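Local coordinates for ferritin like protein (Caulobacter vibrioides, PDB 3HL1), which is of unproven function but belongs to the ferritin-like family of helical proteins and probably binds metal, at residues P3-F15 and P132-I144. Residues are numbered along the deposited sequence; the frame is centred on the assembly and turned at random.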
ATOM      1  N   PRO A   3     -22.105 -16.548 -12.377  1.00 78.59           N
ATOM      2  CA  PRO A   3     -21.366 -15.487 -11.654  1.00 76.14           C
ATOM      3  C   PRO A   3     -21.388 -15.707 -10.133  1.00 72.25           C
ATOM      4  O   PRO A   3     -22.477 -15.765  -9.548  1.00 73.89           O
ATOM      5  CB  PRO A   3     -22.112 -14.190 -12.041  1.00 76.97           C
ATOM      6  CG  PRO A   3     -23.021 -14.580 -13.227  1.00 78.79           C
ATOM      7  CD  PRO A   3     -23.321 -16.042 -13.041  1.00 79.22           C
ATOM      8  N   PRO A   4     -20.205 -15.829  -9.491  1.00 66.38           N
ATOM      9  CA  PRO A   4     -20.171 -16.122  -8.031  1.00 62.73           C
ATOM     10  C   PRO A   4     -20.867 -15.044  -7.161  1.00 57.42           C
ATOM     11  O   PRO A   4     -20.541 -13.881  -7.326  1.00 59.05           O
ATOM     12  CB  PRO A   4     -18.660 -16.174  -7.722  1.00 65.15           C
ATOM     13  CG  PRO A   4     -17.997 -16.429  -9.067  1.00 67.56           C
ATOM     14  CD  PRO A   4     -18.846 -15.695 -10.056  1.00 66.87           C
ATOM     15  N   VAL A   5     -21.794 -15.429  -6.269  1.00 50.98           N
ATOM     16  CA  VAL A   5     -22.598 -14.463  -5.497  1.00 51.67           C
ATOM     17  C   VAL A   5     -21.841 -13.953  -4.244  1.00 44.57           C
ATOM     18  O   VAL A   5     -21.326 -14.749  -3.453  1.00 49.54           O
ATOM     19  CB  VAL A   5     -23.956 -15.028  -5.035  1.00 50.01           C
ATOM     20  CG1 VAL A   5     -24.821 -13.888  -4.531  1.00 54.06           C
ATOM     21  CG2 VAL A   5     -24.677 -15.775  -6.170  1.00 57.83           C
ATOM     22  N   TRP A   6     -21.746 -12.634  -4.115  1.00 37.24           N
ATOM     23  CA  TRP A   6     -21.021 -11.992  -3.022  1.00 33.82           C
ATOM     24  C   TRP A   6     -21.978 -11.577  -1.944  1.00 31.91           C
ATOM     25  O   TRP A   6     -23.033 -11.048  -2.242  1.00 33.31           O
ATOM     26  CB  TRP A   6     -20.291 -10.729  -3.527  1.00 32.55           C
ATOM     27  CG  TRP A   6     -18.986 -11.062  -4.139  1.00 35.18           C
ATOM     28  CD1 TRP A   6     -18.791 -11.880  -5.223  1.00 33.64           C
ATOM     29  CD2 TRP A   6     -17.677 -10.655  -3.695  1.00 31.98           C
ATOM     30  NE1 TRP A   6     -17.448 -12.000  -5.489  1.00 32.47           N
ATOM     31  CE2 TRP A   6     -16.737 -11.238  -4.592  1.00 35.75           C
ATOM     32  CE3 TRP A   6     -17.208  -9.843  -2.642  1.00 32.04           C
ATOM     33  CZ2 TRP A   6     -15.359 -11.064  -4.455  1.00 31.51           C
ATOM     34  CZ3 TRP A   6     -15.861  -9.655  -2.506  1.00 29.99           C
ATOM     35  CH2 TRP A   6     -14.931 -10.253  -3.421  1.00 31.33           C
ATOM     36  N   THR A   7     -21.592 -11.776  -0.698  1.00 30.88           N
ATOM     37  CA  THR A   7     -22.310 -11.242   0.435  1.00 31.74           C
ATOM     38  C   THR A   7     -21.668  -9.912   0.887  1.00 29.07           C
ATOM     39  O   THR A   7     -20.494  -9.658   0.648  1.00 28.21           O
ATOM     40  CB  THR A   7     -22.382 -12.244   1.626  1.00 29.93           C
ATOM     41  OG1 THR A   7     -21.114 -12.404   2.251  1.00 33.49           O
ATOM     42  CG2 THR A   7     -22.927 -13.620   1.198  1.00 32.17           C
ATOM     43  N   LEU A   8     -22.471  -9.077   1.518  1.00 27.53           N
ATOM     44  CA  LEU A   8     -22.010  -7.801   2.035  1.00 27.61           C
ATOM     45  C   LEU A   8     -20.859  -7.944   3.052  1.00 26.36           C
ATOM     46  O   LEU A   8     -19.859  -7.241   2.942  1.00 27.58           O
ATOM     47  CB  LEU A   8     -23.175  -6.939   2.559  1.00 28.81           C
ATOM     48  CG  LEU A   8     -22.816  -5.450   2.809  1.00 27.34           C
ATOM     49  CD1 LEU A   8     -22.271  -4.738   1.530  1.00 27.91           C
ATOM     50  CD2 LEU A   8     -23.979  -4.681   3.439  1.00 28.31           C
ATOM     51  N   PRO A   9     -20.956  -8.874   4.013  1.00 26.53           N
ATOM     52  CA  PRO A   9     -19.803  -9.049   4.908  1.00 29.14           C
ATOM     53  C   PRO A   9     -18.480  -9.407   4.211  1.00 25.19           C
ATOM     54  O   PRO A   9     -17.399  -8.913   4.605  1.00 26.85           O
ATOM     55  CB  PRO A   9     -20.276 -10.117   5.908  1.00 30.96           C
ATOM     56  CG  PRO A   9     -21.783 -10.091   5.843  1.00 29.34           C
ATOM     57  CD  PRO A   9     -22.122  -9.699   4.417  1.00 27.88           C
ATOM     58  N   ARG A  10     -18.539 -10.235   3.195  1.00 27.31           N
ATOM     59  CA  ARG A  10     -17.359 -10.619   2.457  1.00 26.89           C
ATOM     60  C   ARG A  10     -16.812  -9.480   1.628  1.00 29.31           C
ATOM     61  O   ARG A  10     -15.604  -9.359   1.472  1.00 29.52           O
ATOM     62  CB  ARG A  10     -17.656 -11.863   1.603  1.00 29.13           C
ATOM     63  CG  ARG A  10     -17.948 -13.127   2.434  1.00 33.41           C
ATOM     64  CD  ARG A  10     -16.734 -14.001   2.682  1.00 54.94           C
ATOM     65  NE  ARG A  10     -16.981 -15.179   3.542  1.00 56.76           N
ATOM     66  CZ  ARG A  10     -17.700 -16.276   3.219  1.00 71.35           C
ATOM     67  NH1 ARG A  10     -18.298 -16.407   2.037  1.00 72.57           N
ATOM     68  NH2 ARG A  10     -17.835 -17.273   4.102  1.00 67.67           N
ATOM     69  N   LEU A  11     -17.696  -8.645   1.097  1.00 26.31           N
ATOM     70  CA  LEU A  11     -17.260  -7.441   0.352  1.00 26.90           C
ATOM     71  C   LEU A  11     -16.522  -6.563   1.330  1.00 23.61           C
ATOM     72  O   LEU A  11     -15.379  -6.150   1.059  1.00 26.46           O
ATOM     73  CB  LEU A  11     -18.449  -6.711  -0.293  1.00 27.75           C
ATOM     74  CG  LEU A  11     -18.034  -5.402  -0.998  1.00 26.05           C
ATOM     75  CD1 LEU A  11     -17.058  -5.755  -2.111  1.00 29.56           C
ATOM     76  CD2 LEU A  11     -19.238  -4.674  -1.521  1.00 26.84           C
ATOM     77  N   TYR A  12     -17.094  -6.357   2.513  1.00 25.84           N
ATOM     78  CA  TYR A  12     -16.438  -5.565   3.576  1.00 27.11           C
ATOM     79  C   TYR A  12     -15.054  -6.120   3.981  1.00 27.35           C
ATOM     80  O   TYR A  12     -14.057  -5.366   4.133  1.00 24.73           O
ATOM     81  CB  TYR A  12     -17.387  -5.459   4.791  1.00 28.99           C
ATOM     82  CG  TYR A  12     -18.587  -4.522   4.623  1.00 25.77           C
ATOM     83  CD1 TYR A  12     -18.861  -3.838   3.420  1.00 24.28           C
ATOM     84  CD2 TYR A  12     -19.459  -4.339   5.670  1.00 30.01           C
ATOM     85  CE1 TYR A  12     -19.965  -2.970   3.305  1.00 24.17           C
ATOM     86  CE2 TYR A  12     -20.502  -3.499   5.576  1.00 27.31           C
ATOM     87  CZ  TYR A  12     -20.777  -2.810   4.420  1.00 25.44           C
ATOM     88  OH  TYR A  12     -21.883  -1.988   4.430  1.00 30.38           O
ATOM     89  N   GLN A  13     -14.983  -7.449   4.136  1.00 28.49           N
ATOM     90  CA  GLN A  13     -13.717  -8.100   4.418  1.00 26.93           C
ATOM     91  C   GLN A  13     -12.685  -7.843   3.317  1.00 28.67           C
ATOM     92  O   GLN A  13     -11.517  -7.598   3.596  1.00 26.97           O
ATOM     93  CB  GLN A  13     -13.931  -9.596   4.566  1.00 31.05           C
ATOM     94  CG  GLN A  13     -14.454  -9.963   5.888  1.00 38.26           C
ATOM     95  CD  GLN A  13     -14.482 -11.478   6.117  1.00 44.42           C
ATOM     96  OE1 GLN A  13     -15.412 -12.166   5.736  1.00 45.71           O
ATOM     97  NE2 GLN A  13     -13.477 -11.961   6.772  1.00 45.29           N
ATOM     98  N   HIS A  14     -13.139  -7.832   2.065  1.00 26.13           N
ATOM     99  CA  HIS A  14     -12.231  -7.536   0.949  1.00 25.63           C
ATOM    100  C   HIS A  14     -11.798  -6.062   0.899  1.00 27.02           C
ATOM    101  O   HIS A  14     -10.687  -5.776   0.495  1.00 29.64           O
ATOM    102  CB  HIS A  14     -12.788  -7.992  -0.374  1.00 25.82           C
ATOM    103  CG  HIS A  14     -12.686  -9.475  -0.604  1.00 31.22           C
ATOM    104  ND1 HIS A  14     -13.530 -10.379  -0.000  1.00 30.10           N
ATOM    105  CD2 HIS A  14     -11.807 -10.215  -1.322  1.00 33.77           C
ATOM    106  CE1 HIS A  14     -13.198 -11.612  -0.362  1.00 33.50           C
ATOM    107  NE2 HIS A  14     -12.138 -11.544  -1.145  1.00 36.16           N
ATOM    108  N   PHE A  15     -12.681  -5.123   1.225  1.00 27.73           N
ATOM    109  CA  PHE A  15     -12.279  -3.743   1.387  1.00 26.79           C
ATOM    110  C   PHE A  15     -11.148  -3.602   2.427  1.00 25.93           C
ATOM    111  O   PHE A  15     -10.126  -2.887   2.194  1.00 27.39           O
ATOM    112  CB  PHE A  15     -13.449  -2.843   1.823  1.00 29.25           C
ATOM    113  CG  PHE A  15     -14.488  -2.588   0.760  1.00 23.89           C
ATOM    114  CD1 PHE A  15     -14.124  -2.305  -0.583  1.00 30.76           C
ATOM    115  CD2 PHE A  15     -15.798  -2.550   1.087  1.00 26.35           C
ATOM    116  CE1 PHE A  15     -15.087  -2.018  -1.544  1.00 34.08           C
ATOM    117  CE2 PHE A  15     -16.771  -2.267   0.140  1.00 23.51           C
ATOM    118  CZ  PHE A  15     -16.414  -2.012  -1.189  1.00 28.26           C
ATOM    119  N   PRO A 132      -8.917 -14.832 -12.875  1.00 46.18           N
ATOM    120  CA  PRO A 132      -9.182 -14.281 -11.548  1.00 43.31           C
ATOM    121  C   PRO A 132     -10.157 -15.156 -10.808  1.00 42.70           C
ATOM    122  O   PRO A 132     -11.144 -15.619 -11.414  1.00 40.94           O
ATOM    123  CB  PRO A 132      -9.807 -12.919 -11.846  1.00 45.58           C
ATOM    124  CG  PRO A 132      -9.296 -12.571 -13.216  1.00 49.77           C
ATOM    125  CD  PRO A 132      -9.209 -13.844 -13.938  1.00 44.51           C
ATOM    126  N   ASP A 133      -9.858 -15.435  -9.546  1.00 41.54           N
ATOM    127  CA  ASP A 133     -10.740 -16.236  -8.716  1.00 41.03           C
ATOM    128  C   ASP A 133     -11.720 -15.258  -8.087  1.00 41.47           C
ATOM    129  O   ASP A 133     -11.343 -14.429  -7.229  1.00 37.22           O
ATOM    130  CB  ASP A 133      -9.980 -16.983  -7.659  1.00 41.53           C
ATOM    131  CG  ASP A 133     -10.845 -17.972  -6.938  1.00 38.83           C
ATOM    132  OD1 ASP A 133     -12.102 -17.853  -7.001  1.00 40.39           O
ATOM    133  OD2 ASP A 133     -10.259 -18.846  -6.289  1.00 43.03           O
ATOM    134  N   LEU A 134     -12.969 -15.336  -8.545  1.00 39.29           N
ATOM    135  CA  LEU A 134     -13.985 -14.341  -8.201  1.00 38.18           C
ATOM    136  C   LEU A 134     -14.865 -14.739  -7.016  1.00 37.42           C
ATOM    137  O   LEU A 134     -15.822 -13.997  -6.688  1.00 39.88           O
ATOM    138  CB  LEU A 134     -14.865 -14.022  -9.439  1.00 36.92           C
ATOM    139  CG  LEU A 134     -14.095 -13.549 -10.690  1.00 39.22           C
ATOM    140  CD1 LEU A 134     -15.042 -13.335 -11.861  1.00 45.75           C
ATOM    141  CD2 LEU A 134     -13.297 -12.280 -10.382  1.00 42.74           C
ATOM    142  N   ALA A 135     -14.583 -15.869  -6.384  1.00 34.87           N
ATOM    143  CA  ALA A 135     -15.369 -16.349  -5.252  1.00 34.05           C
ATOM    144  C   ALA A 135     -15.167 -15.391  -4.012  1.00 38.21           C
ATOM    145  O   ALA A 135     -14.063 -14.890  -3.774  1.00 37.68           O
ATOM    146  CB  ALA A 135     -14.966 -17.773  -4.921  1.00 31.25           C
ATOM    147  N   ASP A 136     -16.241 -15.102  -3.271  1.00 37.22           N
ATOM    148  CA  ASP A 136     -16.141 -14.118  -2.184  1.00 35.68           C
ATOM    149  C   ASP A 136     -15.419 -14.650  -0.940  1.00 35.61           C
ATOM    150  O   ASP A 136     -15.140 -13.873  -0.017  1.00 33.98           O
ATOM    151  CB  ASP A 136     -17.522 -13.512  -1.839  1.00 34.04           C
ATOM    152  CG  ASP A 136     -18.440 -14.451  -1.033  1.00 38.38           C
ATOM    153  OD1 ASP A 136     -18.142 -15.643  -0.800  1.00 34.03           O
ATOM    154  OD2 ASP A 136     -19.510 -13.954  -0.641  1.00 33.31           O
ATOM    155  N   ASP A 137     -15.069 -15.935  -0.935  1.00 32.68           N
ATOM    156  CA  ASP A 137     -14.293 -16.521   0.173  1.00 36.91           C
ATOM    157  C   ASP A 137     -12.792 -16.639  -0.076  1.00 38.85           C
ATOM    158  O   ASP A 137     -12.072 -17.148   0.770  1.00 36.81           O
ATOM    159  CB  ASP A 137     -14.880 -17.867   0.629  1.00 39.26           C
ATOM    160  CG  ASP A 137     -14.967 -18.920  -0.486  1.00 49.02           C
ATOM    161  OD1 ASP A 137     -14.519 -18.691  -1.634  1.00 49.20           O
ATOM    162  OD2 ASP A 137     -15.524 -20.005  -0.188  1.00 68.28           O
ATOM    163  N   VAL A 138     -12.334 -16.159  -1.231  1.00 39.09           N
ATOM    164  CA  VAL A 138     -10.915 -16.110  -1.552  1.00 40.55           C
ATOM    165  C   VAL A 138     -10.255 -14.986  -0.770  1.00 41.28           C
ATOM    166  O   VAL A 138     -10.760 -13.874  -0.744  1.00 38.39           O
ATOM    167  CB  VAL A 138     -10.693 -15.843  -3.054  1.00 39.91           C
ATOM    168  CG1 VAL A 138      -9.228 -15.743  -3.379  1.00 39.18           C
ATOM    169  CG2 VAL A 138     -11.346 -16.952  -3.855  1.00 39.86           C
ATOM    170  N   THR A 139      -9.137 -15.301  -0.152  1.00 41.06           N
ATOM    171  CA  THR A 139      -8.370 -14.345   0.614  1.00 45.62           C
ATOM    172  C   THR A 139      -6.996 -14.029  -0.016  1.00 42.51           C
ATOM    173  O   THR A 139      -6.441 -12.974   0.275  1.00 44.20           O
ATOM    174  CB  THR A 139      -8.162 -14.797   2.107  1.00 44.82           C
ATOM    175  OG1 THR A 139      -7.282 -13.859   2.757  1.00 60.15           O
ATOM    176  CG2 THR A 139      -7.556 -16.170   2.186  1.00 45.87           C
ATOM    177  N   ASP A 140      -6.457 -14.945  -0.822  1.00 39.63           N
ATOM    178  CA  ASP A 140      -5.172 -14.793  -1.462  1.00 36.65           C
ATOM    179  C   ASP A 140      -5.310 -14.778  -2.970  1.00 32.81           C
ATOM    180  O   ASP A 140      -6.034 -15.586  -3.589  1.00 32.57           O
ATOM    181  CB  ASP A 140      -4.212 -15.905  -1.067  1.00 39.03           C
ATOM    182  CG  ASP A 140      -3.732 -15.811   0.379  1.00 43.99           C
ATOM    183  OD1 ASP A 140      -3.484 -14.715   0.861  1.00 45.91           O
ATOM    184  OD2 ASP A 140      -3.503 -16.869   1.010  1.00 56.70           O
ATOM    185  N   TYR A 141      -4.573 -13.861  -3.578  1.00 33.38           N
ATOM    186  CA  TYR A 141      -4.604 -13.691  -5.012  1.00 30.41           C
ATOM    187  C   TYR A 141      -3.170 -13.709  -5.577  1.00 30.57           C
ATOM    188  O   TYR A 141      -2.199 -13.553  -4.853  1.00 30.23           O
ATOM    189  CB  TYR A 141      -5.335 -12.356  -5.326  1.00 33.79           C
ATOM    190  CG  TYR A 141      -6.763 -12.254  -4.825  1.00 31.30           C
ATOM    191  CD1 TYR A 141      -7.070 -11.764  -3.547  1.00 31.91           C
ATOM    192  CD2 TYR A 141      -7.812 -12.645  -5.627  1.00 31.31           C
ATOM    193  CE1 TYR A 141      -8.362 -11.703  -3.108  1.00 32.00           C
ATOM    194  CE2 TYR A 141      -9.119 -12.560  -5.203  1.00 31.14           C
ATOM    195  CZ  TYR A 141      -9.394 -12.093  -3.941  1.00 31.43           C
ATOM    196  OH  TYR A 141     -10.726 -12.051  -3.566  1.00 28.62           O
ATOM    197  N   GLY A 142      -3.046 -13.873  -6.894  1.00 29.34           N
ATOM    198  CA  GLY A 142      -1.731 -13.919  -7.529  1.00 30.90           C
ATOM    199  C   GLY A 142      -1.091 -12.576  -7.808  1.00 31.15           C
ATOM    200  O   GLY A 142       0.074 -12.501  -8.145  1.00 30.85           O
ATOM    201  N   SER A 143      -1.883 -11.509  -7.678  1.00 33.04           N
ATOM    202  CA  SER A 143      -1.446 -10.134  -7.959  1.00 31.43           C
ATOM    203  C   SER A 143      -2.449  -9.159  -7.339  1.00 30.18           C
ATOM    204  O   SER A 143      -3.565  -9.543  -7.047  1.00 32.48           O
ATOM    205  CB  SER A 143      -1.437  -9.869  -9.474  1.00 28.86           C
ATOM    206  OG  SER A 143      -2.733 -10.071 -10.074  1.00 29.95           O
ATOM    207  N   ILE A 144      -2.058  -7.895  -7.228  1.00 30.66           N
ATOM    208  CA  ILE A 144      -2.931  -6.855  -6.732  1.00 34.09           C
ATOM    209  C   ILE A 144      -4.061  -6.633  -7.701  1.00 30.53           C
ATOM    210  O   ILE A 144      -5.199  -6.456  -7.288  1.00 34.19           O
ATOM    211  CB  ILE A 144      -2.160  -5.523  -6.496  1.00 34.18           C
ATOM    212  CG1 ILE A 144      -1.187  -5.710  -5.342  1.00 35.88           C
ATOM    213  CG2 ILE A 144      -3.145  -4.405  -6.226  1.00 36.81           C
ATOM    214  CD1 ILE A 144      -0.302  -4.460  -5.060  1.00 38.56           C
TER
HETATM  215  O   HOH W   1     -18.759 -16.052  -4.168  1.00 44.66           O
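Asp136 turns its CG into the space between its own backbone N and carbonyl carbon (chi1 76°), and this sends the carboxylate to Thr7 N and Arg10; the turn backbone itself sets CB over the Trp6 ring. The site is the N-terminal end of helix 8-35 in a ferritin-like helical fold, where Thr7 is the N-cap and its OG1 accepts a weak bond from Arg10 N. The loop 132-144, which leads into helix 144-157, presents Asp136 within a type I beta turn from Ala135 to Val138. Asp136 CB stands 3.5 Å from the centroid of the five-membered ring of Trp6, close to the ring normal, a CH-pi contact. The edge of the same indole is fixed separately: Trp6 NE1 donates to Leu134 O at 2.8 Å, nearly head-on to the carbonyl. Gln157, at the end of helix 144-157, bonds both Trp6 N and Pro4 O, so the residues leading into helix 8-35 are also held by the helix that follows the loop. The two carboxylate oxygens divide their work. OD2 of Asp136 accepts from Thr7 N at 3.0 Å, whereas OD1 takes Arg10 NH1 at 2.9 Å in a salt bridge, reached from above the carboxylate plane; the guanidinium and carboxylate planes stand 86° apart. A water links Val5 O to Asp136 N beside this grip. One helical turn beyond Arg10, His14 has one ring face covered by Trp6 CH2. Its ND1 donates to Arg10 O at 2.7 Å with a 166° N-H...O angle, fixing the ring's rotation and directing NE2 at the loop. There, His14 NE2 lies 2.7 Å from its acceptor Val138 O and makes a second, weak bond to Tyr141 OH at 2.8 Å.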